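Local atomic coordinates of leucine-rich repeat protein (Bacteroides thetaiotaomicron, PDB entry 4ECN), a protein that is of unknown function but, as an extracellular leucine-rich repeat protein, probably takes part in binding other proteins. Residues D341-L346 against S441-R446; I831-D836 against V857-K862; N839-V844 against D865-D870. All coordinates share one frame; numbering follows the deposited sequence.

Interaction 1: residues D341-L346 against S441-R446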
ATOM      1  N   ASP A 341      -4.924  24.491   2.648  1.00 45.92           N
ATOM      2  CA  ASP A 341      -5.588  24.700   3.942  1.00 46.00           C
ATOM      3  C   ASP A 341      -7.055  24.275   3.907  1.00 50.66           C
ATOM      4  O   ASP A 341      -7.660  24.064   4.958  1.00 50.21           O
ATOM      5  CB  ASP A 341      -5.476  26.167   4.354  1.00 48.52           C
ATOM      6  CG  ASP A 341      -4.065  26.671   4.211  1.00 55.94           C
ATOM      7  OD1 ASP A 341      -3.156  26.088   4.860  1.00 54.87           O
ATOM      8  OD2 ASP A 341      -3.839  27.540   3.344  1.00 62.02           O
ATOM      9  N   ALA A 342      -7.597  24.102   2.693  1.00 48.42           N
ATOM     10  CA  ALA A 342      -8.950  23.632   2.411  1.00 48.21           C
ATOM     11  C   ALA A 342      -9.233  22.270   3.078  1.00 50.95           C
ATOM     12  O   ALA A 342     -10.384  22.003   3.415  1.00 50.70           O
ATOM     13  CB  ALA A 342      -9.146  23.519   0.908  1.00 48.59           C
ATOM     14  N   ILE A 343      -8.194  21.434   3.314  1.00 46.74           N
ATOM     15  CA  ILE A 343      -8.365  20.138   3.980  1.00 46.05           C
ATOM     16  C   ILE A 343      -8.917  20.347   5.446  1.00 52.02           C
ATOM     17  O   ILE A 343      -9.524  19.429   6.004  1.00 51.85           O
ATOM     18  CB  ILE A 343      -7.058  19.309   3.961  1.00 47.48           C
ATOM     19  CG1 ILE A 343      -7.337  17.809   4.247  1.00 46.12           C
ATOM     20  CG2 ILE A 343      -5.965  19.907   4.853  1.00 47.41           C
ATOM     21  CD1 ILE A 343      -6.464  16.851   3.413  1.00 43.24           C
ATOM     22  N   GLY A 344      -8.764  21.560   5.995  1.00 48.60           N
ATOM     23  CA  GLY A 344      -9.258  21.909   7.324  1.00 49.05           C
ATOM     24  C   GLY A 344     -10.768  21.954   7.465  1.00 52.40           C
ATOM     25  O   GLY A 344     -11.292  21.894   8.582  1.00 52.00           O
ATOM     26  N   GLN A 345     -11.473  22.057   6.326  1.00 48.07           N
ATOM     27  CA  GLN A 345     -12.926  22.108   6.240  1.00 46.95           C
ATOM     28  C   GLN A 345     -13.558  20.742   6.516  1.00 49.82           C
ATOM     29  O   GLN A 345     -14.663  20.671   7.059  1.00 51.20           O
ATOM     30  CB  GLN A 345     -13.332  22.610   4.829  1.00 47.43           C
ATOM     31  CG  GLN A 345     -14.832  22.564   4.488  1.00 52.71           C
ATOM     32  CD  GLN A 345     -15.734  23.183   5.535  1.00 69.75           C
ATOM     33  OE1 GLN A 345     -15.414  24.197   6.170  1.00 67.00           O
ATOM     34  NE2 GLN A 345     -16.879  22.561   5.751  1.00 63.21           N
ATOM     35  N   LEU A 346     -12.860  19.665   6.162  1.00 44.62           N
ATOM     36  CA  LEU A 346     -13.372  18.290   6.219  1.00 43.19           C
ATOM     37  C   LEU A 346     -13.374  17.738   7.652  1.00 47.53           C
ATOM     38  O   LEU A 346     -12.921  16.625   7.881  1.00 47.59           O
ATOM     39  CB  LEU A 346     -12.501  17.429   5.293  1.00 41.62           C
ATOM     40  CG  LEU A 346     -12.342  17.973   3.849  1.00 44.91           C
ATOM     41  CD1 LEU A 346     -11.321  17.180   3.058  1.00 44.61           C
ATOM     42  CD2 LEU A 346     -13.672  18.040   3.126  1.00 43.71           C
ATOM     43  N   SER A 441      -0.390  21.191   4.820  1.00 47.38           N
ATOM     44  CA  SER A 441      -0.979  22.305   5.596  1.00 47.83           C
ATOM     45  C   SER A 441      -1.141  21.964   7.086  1.00 53.62           C
ATOM     46  O   SER A 441      -1.463  20.819   7.393  1.00 53.65           O
ATOM     47  CB  SER A 441      -2.352  22.662   5.031  1.00 48.76           C
ATOM     48  OG  SER A 441      -3.029  23.571   5.881  1.00 52.30           O
ATOM     49  N   LYS A 442      -0.996  22.942   8.004  1.00 52.16           N
ATOM     50  CA  LYS A 442      -1.205  22.631   9.434  1.00 53.47           C
ATOM     51  C   LYS A 442      -2.748  22.545   9.774  1.00 57.14           C
ATOM     52  O   LYS A 442      -3.092  22.184  10.908  1.00 57.04           O
ATOM     53  CB  LYS A 442      -0.480  23.616  10.382  1.00 57.58           C
ATOM     54  CG  LYS A 442      -0.925  25.073  10.331  1.00 67.78           C
ATOM     55  CD  LYS A 442      -0.051  25.982  11.222  1.00 76.60           C
ATOM     56  CE  LYS A 442      -0.347  25.970  12.710  1.00 74.66           C
ATOM     57  NZ  LYS A 442      -1.544  26.776  13.050  1.00 67.38           N
ATOM     58  N   ALA A 443      -3.652  22.779   8.771  1.00 51.05           N
ATOM     59  CA  ALA A 443      -5.103  22.661   8.918  1.00 49.95           C
ATOM     60  C   ALA A 443      -5.523  21.236   9.376  1.00 54.56           C
ATOM     61  O   ALA A 443      -6.652  21.039   9.825  1.00 54.19           O
ATOM     62  CB  ALA A 443      -5.779  23.002   7.608  1.00 49.95           C
ATOM     63  N   ILE A 444      -4.601  20.259   9.296  1.00 51.39           N
ATOM     64  CA  ILE A 444      -4.774  18.873   9.744  1.00 51.62           C
ATOM     65  C   ILE A 444      -5.183  18.892  11.257  1.00 58.07           C
ATOM     66  O   ILE A 444      -5.943  18.026  11.691  1.00 58.28           O
ATOM     67  CB  ILE A 444      -3.438  18.079   9.450  1.00 54.20           C
ATOM     68  CG1 ILE A 444      -3.160  17.971   7.941  1.00 54.24           C
ATOM     69  CG2 ILE A 444      -3.350  16.709  10.086  1.00 53.82           C
ATOM     70  CD1 ILE A 444      -4.296  17.364   7.087  1.00 63.77           C
ATOM     71  N   GLN A 445      -4.748  19.931  12.014  1.00 55.57           N
ATOM     72  CA  GLN A 445      -5.047  20.158  13.436  1.00 56.64           C
ATOM     73  C   GLN A 445      -6.526  20.477  13.719  1.00 61.20           C
ATOM     74  O   GLN A 445      -6.907  20.602  14.894  1.00 62.70           O
ATOM     75  CB  GLN A 445      -4.217  21.341  13.961  1.00 59.22           C
ATOM     76  CG  GLN A 445      -2.787  21.023  14.302  1.00 69.86           C
ATOM     77  CD  GLN A 445      -2.017  22.274  14.605  1.00 86.99           C
ATOM     78  OE1 GLN A 445      -1.634  23.015  13.704  1.00 86.30           O
ATOM     79  NE2 GLN A 445      -1.761  22.532  15.873  1.00 78.15           N
ATOM     80  N   ARG A 446      -7.326  20.709  12.659  1.00 55.27           N
ATOM     81  CA  ARG A 446      -8.738  21.049  12.787  1.00 54.62           C
ATOM     82  C   ARG A 446      -9.614  19.786  12.638  1.00 58.33           C
ATOM     83  O   ARG A 446     -10.785  19.815  13.010  1.00 60.69           O
ATOM     84  CB  ARG A 446      -9.122  22.116  11.747  1.00 53.65           C
ATOM     85  CG  ARG A 446     -10.375  22.918  12.102  1.00 58.78           C
ATOM     86  CD  ARG A 446     -10.696  23.959  11.049  1.00 53.43           C
ATOM     87  NE  ARG A 446     -11.866  24.770  11.399  1.00 58.83           N
ATOM     88  CZ  ARG A 446     -13.053  24.710  10.798  1.00 72.08           C
ATOM     89  NH1 ARG A 446     -13.243  23.896   9.764  1.00 62.50           N
ATOM     90  NH2 ARG A 446     -14.045  25.495  11.194  1.00 58.06           N
TER
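The methyl of Ala443 lies over the backbone of Gly344, its CB 3.7 Å from the glycine CA, in a meeting of two short 3-10 turns of the leucine-rich repeat solenoid. Each turn sits in the loop leading into a strand of the repeat sheet, 351-353 for one and 452-456 for the other, and those strands are neighbours in the sheet. Gly344 has no side chain, and the two turns come together closely here: the same methyl also reaches the carbonyl O of Asp341. Next to it, on the side facing the sheet, Ile343 and Ile444 run at a slant to one another. CG2 of Ile343 meets CD1 of Ile444 at 3.8 Å, and both residues also touch Leu352 of strand 351-353, so the turns share one apolar layer with the sheet.

Polar bonds hold both ends of this greasy middle. At one end Ser441 OG stands anti to its backbone N (chi1 171°) and donates to Asp341 OD1 at 2.7 Å, meeting the carboxylate on its anti side. OG also accepts from Ala443 N at 3.1 Å, an ST turn that starts the second 3-10 segment. Glu470 N adds a second bond to OD1, while Asp471 N and Ser474 OG hold OD2; four donors thus fix the rotation of this buried carboxylate, which would probably favour its ionised form. At the other end Arg446 stretches out, extended from CG to NE, alongside the carbonyl of Gly344. Its NE pairs with Glu483, and its NH1 donates to Gly344 O at 3.0 Å, the oxygen lying in the guanidinium plane while NH1 sits above the plane of the carbonyl.

Interaction 2: residues I831-D836 against V857-K862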
ATOM      1  N   ILE A 831       8.047 -43.318  -2.882  1.00 47.52           N
ATOM      2  CA  ILE A 831       8.868 -42.176  -3.347  1.00 45.39           C
ATOM      3  C   ILE A 831      10.321 -42.513  -3.054  1.00 49.82           C
ATOM      4  O   ILE A 831      10.758 -42.321  -1.922  1.00 49.36           O
ATOM      5  CB  ILE A 831       8.484 -40.793  -2.779  1.00 46.82           C
ATOM      6  CG1 ILE A 831       6.969 -40.554  -2.783  1.00 46.60           C
ATOM      7  CG2 ILE A 831       9.226 -39.700  -3.551  1.00 46.85           C
ATOM      8  CD1 ILE A 831       6.529 -39.391  -2.012  1.00 45.88           C
ATOM      9  N   LEU A 832      11.071 -43.038  -4.050  1.00 46.70           N
ATOM     10  CA  LEU A 832      12.447 -43.475  -3.810  1.00 45.97           C
ATOM     11  C   LEU A 832      13.443 -42.781  -4.725  1.00 49.99           C
ATOM     12  O   LEU A 832      13.309 -42.872  -5.943  1.00 50.15           O
ATOM     13  CB  LEU A 832      12.545 -45.001  -4.010  1.00 46.02           C
ATOM     14  CG  LEU A 832      13.872 -45.671  -3.651  1.00 49.65           C
ATOM     15  CD1 LEU A 832      14.098 -45.673  -2.165  1.00 48.92           C
ATOM     16  CD2 LEU A 832      13.894 -47.108  -4.130  1.00 52.60           C
ATOM     17  N   ASP A 833      14.475 -42.139  -4.127  1.00 45.90           N
ATOM     18  CA  ASP A 833      15.554 -41.470  -4.858  1.00 45.76           C
ATOM     19  C   ASP A 833      16.827 -42.296  -4.735  1.00 51.18           C
ATOM     20  O   ASP A 833      17.441 -42.355  -3.667  1.00 51.55           O
ATOM     21  CB  ASP A 833      15.778 -40.024  -4.376  1.00 46.81           C
ATOM     22  CG  ASP A 833      17.089 -39.358  -4.797  1.00 57.72           C
ATOM     23  OD1 ASP A 833      17.503 -39.528  -5.975  1.00 58.50           O
ATOM     24  OD2 ASP A 833      17.665 -38.617  -3.975  1.00 64.17           O
ATOM     25  N   ILE A 834      17.203 -42.956  -5.830  1.00 47.21           N
ATOM     26  CA  ILE A 834      18.403 -43.767  -5.863  1.00 46.97           C
ATOM     27  C   ILE A 834      19.337 -43.247  -6.970  1.00 51.21           C
ATOM     28  O   ILE A 834      20.347 -43.891  -7.261  1.00 49.98           O
ATOM     29  CB  ILE A 834      18.086 -45.266  -6.022  1.00 50.46           C
ATOM     30  CG1 ILE A 834      17.317 -45.580  -7.331  1.00 51.04           C
ATOM     31  CG2 ILE A 834      17.387 -45.810  -4.773  1.00 50.25           C
ATOM     32  CD1 ILE A 834      17.417 -47.073  -7.734  1.00 52.66           C
ATOM     33  N   ALA A 835      19.022 -42.052  -7.543  1.00 48.56           N
ATOM     34  CA  ALA A 835      19.823 -41.436  -8.600  1.00 48.93           C
ATOM     35  C   ALA A 835      21.191 -41.007  -8.092  1.00 55.60           C
ATOM     36  O   ALA A 835      21.358 -40.699  -6.911  1.00 56.02           O
ATOM     37  CB  ALA A 835      19.104 -40.251  -9.185  1.00 48.96           C
ATOM     38  N   ASP A 836      22.171 -41.028  -8.994  1.00 53.22           N
ATOM     39  CA  ASP A 836      23.551 -40.641  -8.776  1.00 53.85           C
ATOM     40  C   ASP A 836      24.240 -41.655  -7.819  1.00 60.81           C
ATOM     41  O   ASP A 836      25.017 -41.260  -6.951  1.00 61.43           O
ATOM     42  CB  ASP A 836      23.624 -39.184  -8.256  1.00 55.31           C
ATOM     43  CG  ASP A 836      24.977 -38.490  -8.357  1.00 64.20           C
ATOM     44  OD1 ASP A 836      25.966 -39.159  -8.776  1.00 62.91           O
ATOM     45  OD2 ASP A 836      25.051 -37.274  -8.017  1.00 65.74           O
ATOM     46  N   VAL A 857       7.084 -43.176  -7.546  1.00 60.90           N
ATOM     47  CA  VAL A 857       7.980 -42.146  -8.048  1.00 58.24           C
ATOM     48  C   VAL A 857       9.397 -42.607  -7.840  1.00 60.45           C
ATOM     49  O   VAL A 857       9.859 -42.670  -6.696  1.00 59.77           O
ATOM     50  CB  VAL A 857       7.719 -40.797  -7.368  1.00 60.90           C
ATOM     51  CG1 VAL A 857       8.498 -39.685  -8.060  1.00 60.33           C
ATOM     52  CG2 VAL A 857       6.229 -40.480  -7.345  1.00 60.85           C
ATOM     53  N   LEU A 858      10.081 -42.979  -8.923  1.00 56.40           N
ATOM     54  CA  LEU A 858      11.453 -43.428  -8.782  1.00 55.44           C
ATOM     55  C   LEU A 858      12.374 -42.444  -9.451  1.00 59.07           C
ATOM     56  O   LEU A 858      12.190 -42.131 -10.630  1.00 59.98           O
ATOM     57  CB  LEU A 858      11.685 -44.847  -9.323  1.00 55.65           C
ATOM     58  CG  LEU A 858      13.094 -45.394  -9.081  1.00 60.33           C
ATOM     59  CD1 LEU A 858      13.289 -45.821  -7.631  1.00 59.84           C
ATOM     60  CD2 LEU A 858      13.397 -46.558  -9.989  1.00 63.55           C
ATOM     61  N   LEU A 859      13.333 -41.918  -8.663  1.00 53.79           N
ATOM     62  CA  LEU A 859      14.394 -41.021  -9.102  1.00 52.90           C
ATOM     63  C   LEU A 859      15.615 -41.866  -9.326  1.00 58.93           C
ATOM     64  O   LEU A 859      16.084 -42.566  -8.419  1.00 60.52           O
ATOM     65  CB  LEU A 859      14.660 -39.858  -8.142  1.00 51.82           C
ATOM     66  CG  LEU A 859      13.564 -38.802  -8.001  1.00 56.25           C
ATOM     67  CD1 LEU A 859      14.035 -37.665  -7.128  1.00 55.61           C
ATOM     68  CD2 LEU A 859      13.152 -38.211  -9.361  1.00 60.44           C
ATOM     69  N   TYR A 860      16.069 -41.877 -10.573  1.00 54.51           N
ATOM     70  CA  TYR A 860      17.137 -42.728 -11.048  1.00 53.82           C
ATOM     71  C   TYR A 860      17.752 -42.160 -12.327  1.00 57.26           C
ATOM     72  O   TYR A 860      17.239 -41.181 -12.896  1.00 56.12           O
ATOM     73  CB  TYR A 860      16.540 -44.126 -11.308  1.00 55.43           C
ATOM     74  CG  TYR A 860      15.655 -44.160 -12.538  1.00 58.18           C
ATOM     75  CD1 TYR A 860      14.420 -43.514 -12.551  1.00 59.73           C
ATOM     76  CD2 TYR A 860      16.078 -44.781 -13.712  1.00 59.72           C
ATOM     77  CE1 TYR A 860      13.642 -43.464 -13.704  1.00 60.65           C
ATOM     78  CE2 TYR A 860      15.302 -44.744 -14.870  1.00 61.18           C
ATOM     79  CZ  TYR A 860      14.078 -44.094 -14.855  1.00 67.27           C
ATOM     80  OH  TYR A 860      13.276 -44.079 -15.965  1.00 67.82           O
ATOM     81  N   ASP A 861      18.812 -42.832 -12.806  1.00 54.05           N
ATOM     82  CA  ASP A 861      19.548 -42.536 -14.025  1.00 54.91           C
ATOM     83  C   ASP A 861      19.443 -43.719 -14.971  1.00 62.54           C
ATOM     84  O   ASP A 861      19.719 -44.850 -14.550  1.00 63.59           O
ATOM     85  CB  ASP A 861      21.027 -42.225 -13.711  1.00 56.69           C
ATOM     86  CG  ASP A 861      21.304 -41.133 -12.693  1.00 65.32           C
ATOM     87  OD1 ASP A 861      20.608 -40.091 -12.732  1.00 64.68           O
ATOM     88  OD2 ASP A 861      22.279 -41.283 -11.909  1.00 71.52           O
ATOM     89  N   LYS A 862      19.110 -43.472 -16.258  1.00 60.05           N
ATOM     90  CA  LYS A 862      18.986 -44.533 -17.275  1.00 60.60           C
ATOM     91  C   LYS A 862      20.345 -45.258 -17.496  1.00 65.93           C
ATOM     92  O   LYS A 862      20.370 -46.275 -18.185  1.00 67.24           O
ATOM     93  CB  LYS A 862      18.434 -43.980 -18.605  1.00 62.48           C
ATOM     94  CG  LYS A 862      16.983 -43.481 -18.513  1.00 62.80           C
ATOM     95  CD  LYS A 862      16.443 -42.951 -19.844  1.00 69.77           C
ATOM     96  CE  LYS A 862      14.974 -42.588 -19.765  1.00 82.30           C
ATOM     97  NZ  LYS A 862      14.397 -42.300 -21.105  1.00 92.36           N
TER
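Leu832 and Leu858 lie side by side and point the same way, CD2 of the first 3.8 Å from CD1 of the second, on the inner face of the parallel sheet of a leucine-rich repeat solenoid. Strand 857-859 is the outermost strand at this end of that sheet, and 831-833 is the neighbour it pairs with, their axes 4.7 Å apart and only 5° from parallel. Both leucines carry CG anti to the backbone N (chi1 -173° and -175°), the shared torsion that sets them in step. Ile834 completes the tight side: its CG1 slants across to CD1 of Leu858 at 4.0 Å, so that this one methyl is touched by two side chains of the other segment. The backbones are joined in parallel fashion, with Leu832 N bonded to Val857 O, Leu859 N to Leu832 O and Ile834 N to Leu859 O.

The other face, with Ile831, Val857, Asp833 and Leu859, is looser, and it opens to solvent at Val857 and Leu859 of the outermost strand, while Asp833 is buried. CG2 of Ile831 comes no nearer than 4.2 Å to CB of Val857. Leu859 crosses the side chain of Asp833 at a slant, its CB 3.6 Å from OD1, while OD2 of that aspartate forms a salt bridge with Arg784.

Past the strands the chains stay together through smaller contacts. The methyl of Ala835 rests against the backbone of Tyr860, whose ring leads away and bonds through OH to Leu872 O. Asp836 turns its carboxylate to Arg793, a charge that may ease the nearness of Asp861. Asp861 itself reaches across to the backbone of Asp836: OD2 accepts from Asp836 N at 2.9 Å, with the N-H lying above the carboxylate plane.

Interaction 3: residues N839-V844 against D865-D870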
ATOM      1  N   ASN A 839      27.300 -47.409  -9.047  1.00 57.44           N
ATOM      2  CA  ASN A 839      27.610 -48.808  -8.933  1.00 56.76           C
ATOM      3  C   ASN A 839      26.445 -49.554  -8.285  1.00 58.82           C
ATOM      4  O   ASN A 839      26.644 -50.662  -7.791  1.00 57.60           O
ATOM      5  CB  ASN A 839      28.906 -48.955  -8.146  1.00 56.76           C
ATOM      6  CG  ASN A 839      30.104 -48.288  -8.816  1.00 66.97           C
ATOM      7  OD1 ASN A 839      30.805 -47.469  -8.212  1.00 56.46           O
ATOM      8  ND2 ASN A 839      30.356 -48.604 -10.086  1.00 54.78           N
ATOM      9  N   ILE A 840      25.212 -48.981  -8.351  1.00 55.07           N
ATOM     10  CA  ILE A 840      24.018 -49.625  -7.797  1.00 54.29           C
ATOM     11  C   ILE A 840      23.624 -50.817  -8.697  1.00 60.45           C
ATOM     12  O   ILE A 840      23.809 -50.791  -9.920  1.00 60.62           O
ATOM     13  CB  ILE A 840      22.822 -48.642  -7.576  1.00 55.99           C
ATOM     14  CG1 ILE A 840      21.883 -49.138  -6.447  1.00 55.82           C
ATOM     15  CG2 ILE A 840      22.049 -48.326  -8.869  1.00 55.80           C
ATOM     16  CD1 ILE A 840      20.899 -48.068  -5.876  1.00 60.11           C
ATOM     17  N   SER A 841      23.112 -51.860  -8.047  1.00 57.52           N
ATOM     18  CA  SER A 841      22.593 -53.082  -8.632  1.00 58.13           C
ATOM     19  C   SER A 841      21.309 -53.420  -7.886  1.00 62.12           C
ATOM     20  O   SER A 841      21.372 -53.907  -6.753  1.00 60.88           O
ATOM     21  CB  SER A 841      23.636 -54.195  -8.551  1.00 62.05           C
ATOM     22  OG  SER A 841      23.227 -55.357  -9.252  1.00 72.71           O
ATOM     23  N   ILE A 842      20.148 -53.066  -8.470  1.00 58.99           N
ATOM     24  CA  ILE A 842      18.851 -53.288  -7.826  1.00 58.80           C
ATOM     25  C   ILE A 842      17.805 -53.827  -8.856  1.00 66.02           C
ATOM     26  O   ILE A 842      17.875 -53.511 -10.049  1.00 65.68           O
ATOM     27  CB  ILE A 842      18.390 -51.962  -7.174  1.00 60.68           C
ATOM     28  CG1 ILE A 842      17.270 -52.193  -6.136  1.00 60.55           C
ATOM     29  CG2 ILE A 842      18.044 -50.865  -8.229  1.00 61.13           C
ATOM     30  CD1 ILE A 842      16.783 -50.926  -5.380  1.00 57.15           C
ATOM     31  N   ASP A 843      16.852 -54.658  -8.372  1.00 64.43           N
ATOM     32  CA  ASP A 843      15.757 -55.217  -9.171  1.00 64.73           C
ATOM     33  C   ASP A 843      14.426 -54.628  -8.672  1.00 66.77           C
ATOM     34  O   ASP A 843      14.073 -54.763  -7.488  1.00 65.74           O
ATOM     35  CB  ASP A 843      15.750 -56.750  -9.134  1.00 67.51           C
ATOM     36  CG  ASP A 843      14.771 -57.384 -10.115  1.00 81.80           C
ATOM     37  OD1 ASP A 843      13.548 -57.161  -9.961  1.00 81.32           O
ATOM     38  OD2 ASP A 843      15.226 -58.147 -11.001  1.00 90.02           O
ATOM     39  N   VAL A 844      13.698 -53.971  -9.584  1.00 61.96           N
ATOM     40  CA  VAL A 844      12.467 -53.274  -9.227  1.00 60.83           C
ATOM     41  C   VAL A 844      11.197 -53.994  -9.783  1.00 67.50           C
ATOM     42  O   VAL A 844      10.134 -53.367  -9.843  1.00 66.84           O
ATOM     43  CB  VAL A 844      12.528 -51.802  -9.708  1.00 62.92           C
ATOM     44  CG1 VAL A 844      13.648 -51.046  -9.000  1.00 61.38           C
ATOM     45  CG2 VAL A 844      12.680 -51.704 -11.224  1.00 63.32           C
ATOM     46  N   ASP A 865      22.374 -49.706 -13.183  1.00 58.84           N
ATOM     47  CA  ASP A 865      21.960 -51.112 -13.317  1.00 59.26           C
ATOM     48  C   ASP A 865      20.677 -51.354 -12.499  1.00 64.52           C
ATOM     49  O   ASP A 865      20.718 -51.781 -11.327  1.00 64.46           O
ATOM     50  CB  ASP A 865      23.082 -52.081 -12.898  1.00 61.17           C
ATOM     51  CG  ASP A 865      22.754 -53.568 -12.981  1.00 70.80           C
ATOM     52  OD1 ASP A 865      21.861 -53.941 -13.770  1.00 72.26           O
ATOM     53  OD2 ASP A 865      23.433 -54.362 -12.297  1.00 76.29           O
ATOM     54  N   ILE A 866      19.532 -51.035 -13.136  1.00 60.33           N
ATOM     55  CA  ILE A 866      18.207 -51.207 -12.555  1.00 59.11           C
ATOM     56  C   ILE A 866      17.435 -52.228 -13.418  1.00 65.89           C
ATOM     57  O   ILE A 866      16.890 -51.901 -14.484  1.00 66.57           O
ATOM     58  CB  ILE A 866      17.463 -49.864 -12.398  1.00 60.16           C
ATOM     59  CG1 ILE A 866      18.323 -48.852 -11.603  1.00 58.70           C
ATOM     60  CG2 ILE A 866      16.101 -50.090 -11.741  1.00 59.58           C
ATOM     61  CD1 ILE A 866      17.929 -47.399 -11.756  1.00 55.09           C
ATOM     62  N   ARG A 867      17.440 -53.476 -12.948  1.00 62.74           N
ATOM     63  CA  ARG A 867      16.761 -54.609 -13.570  1.00 63.76           C
ATOM     64  C   ARG A 867      15.263 -54.637 -13.164  1.00 72.49           C
ATOM     65  O   ARG A 867      14.902 -54.138 -12.087  1.00 71.60           O
ATOM     66  CB  ARG A 867      17.468 -55.925 -13.155  1.00 58.15           C
ATOM     67  CG  ARG A 867      18.864 -56.081 -13.761  1.00 57.77           C
ATOM     68  CD  ARG A 867      19.763 -57.064 -13.025  1.00 59.19           C
ATOM     69  NE  ARG A 867      20.266 -56.486 -11.782  1.00 73.82           N
ATOM     70  CZ  ARG A 867      20.273 -57.103 -10.604  1.00 88.67           C
ATOM     71  NH1 ARG A 867      19.832 -58.354 -10.496  1.00 73.42           N
ATOM     72  NH2 ARG A 867      20.732 -56.480  -9.527  1.00 71.49           N
ATOM     73  N   GLY A 868      14.419 -55.191 -14.047  1.00 72.13           N
ATOM     74  CA  GLY A 868      13.006 -55.436 -13.778  1.00 72.49           C
ATOM     75  C   GLY A 868      11.912 -54.533 -14.299  1.00 77.61           C
ATOM     76  O   GLY A 868      10.736 -54.837 -14.071  1.00 77.20           O
ATOM     77  N   CYS A 869      12.251 -53.421 -14.967  1.00 75.91           N
ATOM     78  CA  CYS A 869      11.220 -52.523 -15.500  1.00 76.79           C
ATOM     79  C   CYS A 869      11.679 -51.958 -16.840  1.00 82.89           C
ATOM     80  O   CYS A 869      12.642 -51.179 -16.918  1.00 82.55           O
ATOM     81  CB  CYS A 869      10.866 -51.413 -14.513  1.00 76.19           C
ATOM     82  SG  CYS A 869       9.548 -50.307 -15.081  1.00 80.17           S
ATOM     83  N   ASP A 870      10.983 -52.378 -17.902  1.00 80.53           N
ATOM     84  CA  ASP A 870      11.302 -51.954 -19.259  1.00 80.50           C
ATOM     85  C   ASP A 870      10.818 -50.534 -19.495  1.00 80.01           C
ATOM     86  O   ASP A 870      11.447 -49.813 -20.268  1.00 78.87           O
ATOM     87  CB  ASP A 870      10.699 -52.922 -20.290  1.00 84.06           C
ATOM     88  CG  ASP A 870      11.356 -54.288 -20.279  1.00 97.50           C
ATOM     89  OD1 ASP A 870      11.175 -55.029 -19.279  1.00 98.50           O
ATOM     90  OD2 ASP A 870      12.054 -54.617 -21.265  1.00104.07           O
TER
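The guanidinium of Arg867 is brought over strand 841-843 with CA of Ser841 in its plane at the edge, while Ser841 OG and the backbone N atoms of Ile842 and Asp843 lie oblique to it. A bend at chi3 (-76°) folds the arginine back across the strand pair and carries NH2 to within 2.7 Å of Ser841 OG. The carboxylate of Asp843 is turned nearly at a right angle to this plane; its OD2 touches Arg867 CB at 3.8 Å, and its OD1 bonds to Thr845 OG1. Over the second carboxylate, that of Asp865, comes the hydroxyl of Ser841, which donates to OD2 at 3.2 Å from above the plane.

Beneath this polar face is a two-stranded parallel sheet, separate from the main repeat sheet of the leucine-rich solenoid. Its ladder runs from Ile842 N to Asp865 O, from Arg867 N to Ile842 O and from Val844 N to Arg867 O. The opposite face is apolar. Ile842 and Ile866 lie side by side, CG2 against CG1 at 3.9 Å, and Val844 slants across Ile866, its CG1 3.8 Å from Ile866 CG2. Beyond the strands Val844 CG2 meets Cys869 CB at the same distance.

The pair is thus two-sided. Arg867 NE has a long salt bridge of 3.6 Å to Asp865 OD1, and Asp843 carries an opposite charge close by, so the arginine probably offsets two acidic side chains on the outer face, while isoleucine and valine seal the inner one.

From the N terminus, interaction 1 comes first: it closes a long, partly helical loop of 94 residues that includes strand 351-353, and ties together the turns before strands 351-353 and 452-456. It is complete well before the others open, and its centre lies about 70 Å from that of interaction 2, on the far side of the chain's centre. Interactions 2 and 3 cross: strands 831-833 and 841-843 pass in sequence, then, after helix 848-852, strands 857-859 and 865-867 pair with them in the same order. One turn of the solenoid thus stacks on the next at the C-terminal end, and the two contacts share a core in which Ile834 meets Ile840, Ile842 and Ile866, and Tyr860 packs on Ile866.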